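Local structure of TATA-box-binding protein (Methanococcus jannaschii, 2Z8U) at residues 12-23 and 102-113. The protein probably binds the TATA box of archaeal promoters as a general transcription factor that helps RNA polymerase begin transcription. Numbering follows the deposited sequence.
Sequences EIKIVNVVVSTK and PEIKIQNMVATA
Pro102 lays its ring carbon CB against Thr22 OG1, and that hydroxyl donates to Glu103 O over 2.8 Å, meeting the carbonyl from above its plane. Ile104 crosses Val20 with its CG2 branch: CG2 is 3.5 Å from Val20 CB, tighter than ordinary carbon contact, while its CD1 rests on Thr22. Lys105 and Ser21 form a hydrogen-bonded antiparallel pair through both backbone N-H groups. At Gln107 the side chain folds back at chi2 (-68°), bringing NE2 within 2.7 Å of Ser21 OG, a nearly straight bond with the hydroxyl close to the amide plane. Gln107 N and Asn108 N both donate to Val19 O from the same face of its carbonyl plane, which marks a classic beta bulge. Strands 14-23 and 105-113, one from each sequence repeat, meet at the centre of the continuous antiparallel sheet of the TBP saddle, and a second classic bulge, where Val16 and Asn17 face Val110, sits on the opposite strand, in keeping with the pseudo-twofold relation of the halves. Between the bulges, Met109 bends at chi3 (86°) so that CE lies 3.8 Å from both Ile15 CG2 and Val18 CG1. Val110 O takes a 2.8 Å bond from Val16 N and a weak one from Asn17 N. Ala111 CB packs on Ile15 CD1, Thr112 pairs with Lys14 through two backbone bonds, and Ala113 CB meets Ile13 CD1 at 4.1 Å, beside Leu175 of helix 168-183.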
loop_
_atom_site.group_PDB
_atom_site.type_symbol
_atom_site.label_atom_id
_atom_site.label_comp_id
_atom_site.label_asym_id
_atom_site.label_seq_id
_atom_site.Cartn_x
_atom_site.Cartn_y
_atom_site.Cartn_z
ATOM N N GLU B 12 -1.523 -36.929 17.679
ATOM C CA GLU B 12 -1.323 -36.367 19.005
ATOM C C GLU B 12 -0.234 -35.304 18.974
ATOM O O GLU B 12 0.709 -35.423 18.201
ATOM C CB GLU B 12 -0.947 -37.495 19.972
ATOM C CG GLU B 12 -1.210 -37.172 21.422
ATOM C CD GLU B 12 -0.989 -38.358 22.357
ATOM O OE1 GLU B 12 -0.728 -38.102 23.543
ATOM O OE2 GLU B 12 -1.056 -39.521 21.919
ATOM N N ILE B 13 -0.372 -34.283 19.826
ATOM C CA ILE B 13 0.577 -33.182 19.941
ATOM C C ILE B 13 1.789 -33.562 20.795
ATOM O O ILE B 13 1.638 -34.091 21.898
ATOM C CB ILE B 13 -0.123 -31.915 20.555
ATOM C CG1 ILE B 13 -1.066 -31.252 19.536
ATOM C CG2 ILE B 13 0.879 -30.942 21.209
ATOM C CD1 ILE B 13 -0.423 -30.814 18.206
ATOM N N LYS B 14 2.981 -33.300 20.268
ATOM C CA LYS B 14 4.222 -33.364 21.047
ATOM C C LYS B 14 4.857 -31.991 21.040
ATOM O O LYS B 14 5.052 -31.417 19.968
ATOM C CB LYS B 14 5.185 -34.389 20.432
ATOM C CG LYS B 14 6.591 -34.357 21.045
ATOM C CD LYS B 14 7.413 -35.591 20.652
ATOM C CE LYS B 14 8.752 -35.640 21.408
ATOM N NZ LYS B 14 8.648 -35.169 22.834
ATOM N N ILE B 15 5.178 -31.455 22.226
ATOM C CA ILE B 15 5.855 -30.168 22.323
ATOM C C ILE B 15 7.342 -30.457 22.158
ATOM O O ILE B 15 7.897 -31.363 22.809
ATOM C CB ILE B 15 5.566 -29.471 23.668
ATOM C CG1 ILE B 15 4.047 -29.304 23.870
ATOM C CG2 ILE B 15 6.357 -28.148 23.797
ATOM C CD1 ILE B 15 3.363 -28.466 22.821
ATOM N N VAL B 16 7.967 -29.751 21.233
ATOM C CA VAL B 16 9.355 -30.030 20.902
ATOM C C VAL B 16 10.242 -28.959 21.500
ATOM O O VAL B 16 11.335 -29.248 21.983
ATOM C CB VAL B 16 9.576 -30.225 19.379
ATOM C CG1 VAL B 16 11.059 -30.200 19.039
ATOM C CG2 VAL B 16 8.979 -31.567 18.927
ATOM N N ASN B 17 9.763 -27.727 21.509
ATOM C CA ASN B 17 10.479 -26.678 22.190
ATOM C C ASN B 17 9.564 -25.599 22.737
ATOM O O ASN B 17 8.414 -25.489 22.345
ATOM C CB ASN B 17 11.647 -26.122 21.325
ATOM C CG ASN B 17 11.262 -24.940 20.420
ATOM O OD1 ASN B 17 11.601 -24.933 19.237
ATOM N ND2 ASN B 17 10.648 -23.912 20.981
ATOM N N VAL B 18 10.079 -24.804 23.666
ATOM C CA VAL B 18 9.327 -23.646 24.144
ATOM C C VAL B 18 10.245 -22.428 24.137
ATOM O O VAL B 18 11.467 -22.592 24.182
ATOM C CB VAL B 18 8.750 -23.859 25.558
ATOM C CG1 VAL B 18 7.837 -25.075 25.627
ATOM C CG2 VAL B 18 9.868 -23.969 26.632
ATOM N N VAL B 19 9.667 -21.232 24.002
ATOM C CA VAL B 19 10.390 -19.979 24.231
ATOM C C VAL B 19 9.701 -19.364 25.451
ATOM O O VAL B 19 8.483 -19.289 25.484
ATOM C CB VAL B 19 10.327 -19.042 22.993
ATOM C CG1 VAL B 19 10.973 -17.657 23.286
ATOM C CG2 VAL B 19 10.983 -19.714 21.769
ATOM N N VAL B 20 10.462 -18.984 26.466
ATOM C CA VAL B 20 9.881 -18.386 27.666
ATOM C C VAL B 20 10.510 -17.020 27.958
ATOM O O VAL B 20 11.642 -16.738 27.512
ATOM C CB VAL B 20 10.044 -19.294 28.908
ATOM C CG1 VAL B 20 9.412 -20.690 28.678
ATOM C CG2 VAL B 20 11.538 -19.422 29.335
ATOM N N SER B 21 9.769 -16.185 28.681
ATOM C CA SER B 21 10.321 -14.933 29.204
ATOM C C SER B 21 10.096 -14.836 30.695
ATOM O O SER B 21 9.191 -15.479 31.247
ATOM C CB SER B 21 9.659 -13.704 28.543
ATOM O OG SER B 21 8.252 -13.755 28.739
ATOM N N THR B 22 10.919 -14.014 31.350
ATOM C CA THR B 22 10.684 -13.667 32.722
ATOM C C THR B 22 11.438 -12.371 33.038
ATOM O O THR B 22 12.050 -11.770 32.144
ATOM C CB THR B 22 11.074 -14.826 33.690
ATOM O OG1 THR B 22 10.582 -14.523 34.991
ATOM C CG2 THR B 22 12.594 -15.023 33.763
ATOM N N LYS B 23 11.348 -11.934 34.288
ATOM C CA LYS B 23 12.118 -10.816 34.776
ATOM C C LYS B 23 12.854 -11.278 36.033
ATOM O O LYS B 23 12.233 -11.783 36.962
ATOM C CB LYS B 23 11.198 -9.630 35.071
ATOM C CG LYS B 23 11.970 -8.335 35.395
ATOM C CD LYS B 23 11.044 -7.119 35.293
ATOM C CE LYS B 23 11.840 -5.823 35.445
ATOM N NZ LYS B 23 11.288 -4.809 34.501
ATOM N N PRO B 102 11.131 -16.140 40.130
ATOM C CA PRO B 102 10.437 -15.458 39.035
ATOM C C PRO B 102 9.394 -16.355 38.385
ATOM O O PRO B 102 9.551 -17.582 38.371
ATOM C CB PRO B 102 11.577 -15.137 38.047
ATOM C CG PRO B 102 12.546 -16.250 38.224
ATOM C CD PRO B 102 12.473 -16.616 39.708
ATOM N N GLU B 103 8.314 -15.764 37.873
ATOM C CA GLU B 103 7.329 -16.534 37.131
ATOM C C GLU B 103 7.750 -16.659 35.664
ATOM O O GLU B 103 8.060 -15.663 35.001
ATOM C CB GLU B 103 5.937 -15.907 37.279
ATOM C CG GLU B 103 4.912 -16.568 36.420
ATOM C CD GLU B 103 3.553 -15.950 36.572
ATOM O OE1 GLU B 103 3.437 -14.932 37.276
ATOM O OE2 GLU B 103 2.609 -16.490 35.957
ATOM N N ILE B 104 7.833 -17.893 35.174
ATOM C CA ILE B 104 8.257 -18.148 33.811
ATOM C C ILE B 104 7.022 -18.156 32.884
ATOM O O ILE B 104 6.096 -18.931 33.125
ATOM C CB ILE B 104 9.001 -19.498 33.730
ATOM C CG1 ILE B 104 10.146 -19.575 34.767
ATOM C CG2 ILE B 104 9.446 -19.799 32.288
ATOM C CD1 ILE B 104 11.150 -18.455 34.747
ATOM N N LYS B 105 7.015 -17.299 31.858
ATOM C CA LYS B 105 5.875 -17.168 30.917
ATOM C C LYS B 105 6.197 -17.786 29.554
ATOM O O LYS B 105 7.255 -17.493 28.971
ATOM C CB LYS B 105 5.517 -15.673 30.736
ATOM C CG LYS B 105 4.423 -15.411 29.689
ATOM C CD LYS B 105 3.752 -14.085 29.982
ATOM C CE LYS B 105 3.908 -13.113 28.840
ATOM N NZ LYS B 105 3.635 -11.704 29.279
ATOM N N ILE B 106 5.296 -18.614 29.022
ATOM C CA ILE B 106 5.508 -19.151 27.684
ATOM C C ILE B 106 5.239 -18.065 26.649
ATOM O O ILE B 106 4.183 -17.460 26.659
ATOM C CB ILE B 106 4.642 -20.437 27.405
ATOM C CG1 ILE B 106 5.194 -21.625 28.208
ATOM C CG2 ILE B 106 4.648 -20.788 25.920
ATOM C CD1 ILE B 106 4.178 -22.801 28.343
ATOM N N GLN B 107 6.214 -17.818 25.778
ATOM C CA GLN B 107 6.045 -16.875 24.684
ATOM C C GLN B 107 5.762 -17.562 23.359
ATOM O O GLN B 107 5.075 -17.007 22.512
ATOM C CB GLN B 107 7.277 -16.008 24.507
ATOM C CG GLN B 107 7.523 -15.054 25.650
ATOM C CD GLN B 107 6.466 -13.966 25.740
ATOM O OE1 GLN B 107 5.741 -13.699 24.772
ATOM N NE2 GLN B 107 6.362 -13.343 26.911
ATOM N N ASN B 108 6.367 -18.718 23.156
ATOM C CA ASN B 108 6.195 -19.484 21.912
ATOM C C ASN B 108 6.419 -20.971 22.190
ATOM O O ASN B 108 7.036 -21.337 23.185
ATOM C CB ASN B 108 7.202 -19.002 20.845
ATOM C CG ASN B 108 6.638 -19.033 19.423
ATOM O OD1 ASN B 108 5.869 -19.921 19.062
ATOM N ND2 ASN B 108 7.053 -18.053 18.596
ATOM N N MET B 109 5.911 -21.826 21.305
ATOM C CA MET B 109 6.182 -23.271 21.362
ATOM C C MET B 109 6.161 -23.830 19.961
ATOM O O MET B 109 5.436 -23.329 19.101
ATOM C CB MET B 109 5.117 -24.033 22.156
ATOM C CG MET B 109 4.652 -23.408 23.447
ATOM S SD MET B 109 3.233 -24.215 24.231
ATOM C CE MET B 109 4.068 -25.483 25.159
ATOM N N VAL B 110 6.949 -24.874 19.736
ATOM C CA VAL B 110 6.868 -25.661 18.512
ATOM C C VAL B 110 6.219 -26.976 18.950
ATOM O O VAL B 110 6.688 -27.609 19.902
ATOM C CB VAL B 110 8.264 -25.949 17.897
ATOM C CG1 VAL B 110 8.186 -26.998 16.788
ATOM C CG2 VAL B 110 8.914 -24.668 17.345
ATOM N N ALA B 111 5.115 -27.337 18.289
ATOM C CA ALA B 111 4.459 -28.618 18.500
ATOM C C ALA B 111 4.492 -29.350 17.164
ATOM O O ALA B 111 4.423 -28.726 16.082
ATOM C CB ALA B 111 3.039 -28.423 18.935
ATOM N N THR B 112 4.594 -30.675 17.245
ATOM C CA THR B 112 4.529 -31.520 16.062
ATOM C C THR B 112 3.455 -32.598 16.238
ATOM O O THR B 112 3.086 -32.989 17.373
ATOM C CB THR B 112 5.891 -32.191 15.741
ATOM O OG1 THR B 112 6.294 -33.032 16.839
ATOM C CG2 THR B 112 6.991 -31.126 15.478
ATOM N N ALA B 113 2.936 -33.045 15.094
ATOM C CA ALA B 113 1.978 -34.127 15.059
ATOM C C ALA B 113 2.084 -34.819 13.699
ATOM O O ALA B 113 2.761 -34.353 12.796
ATOM C CB ALA B 113 0.578 -33.618 15.316
#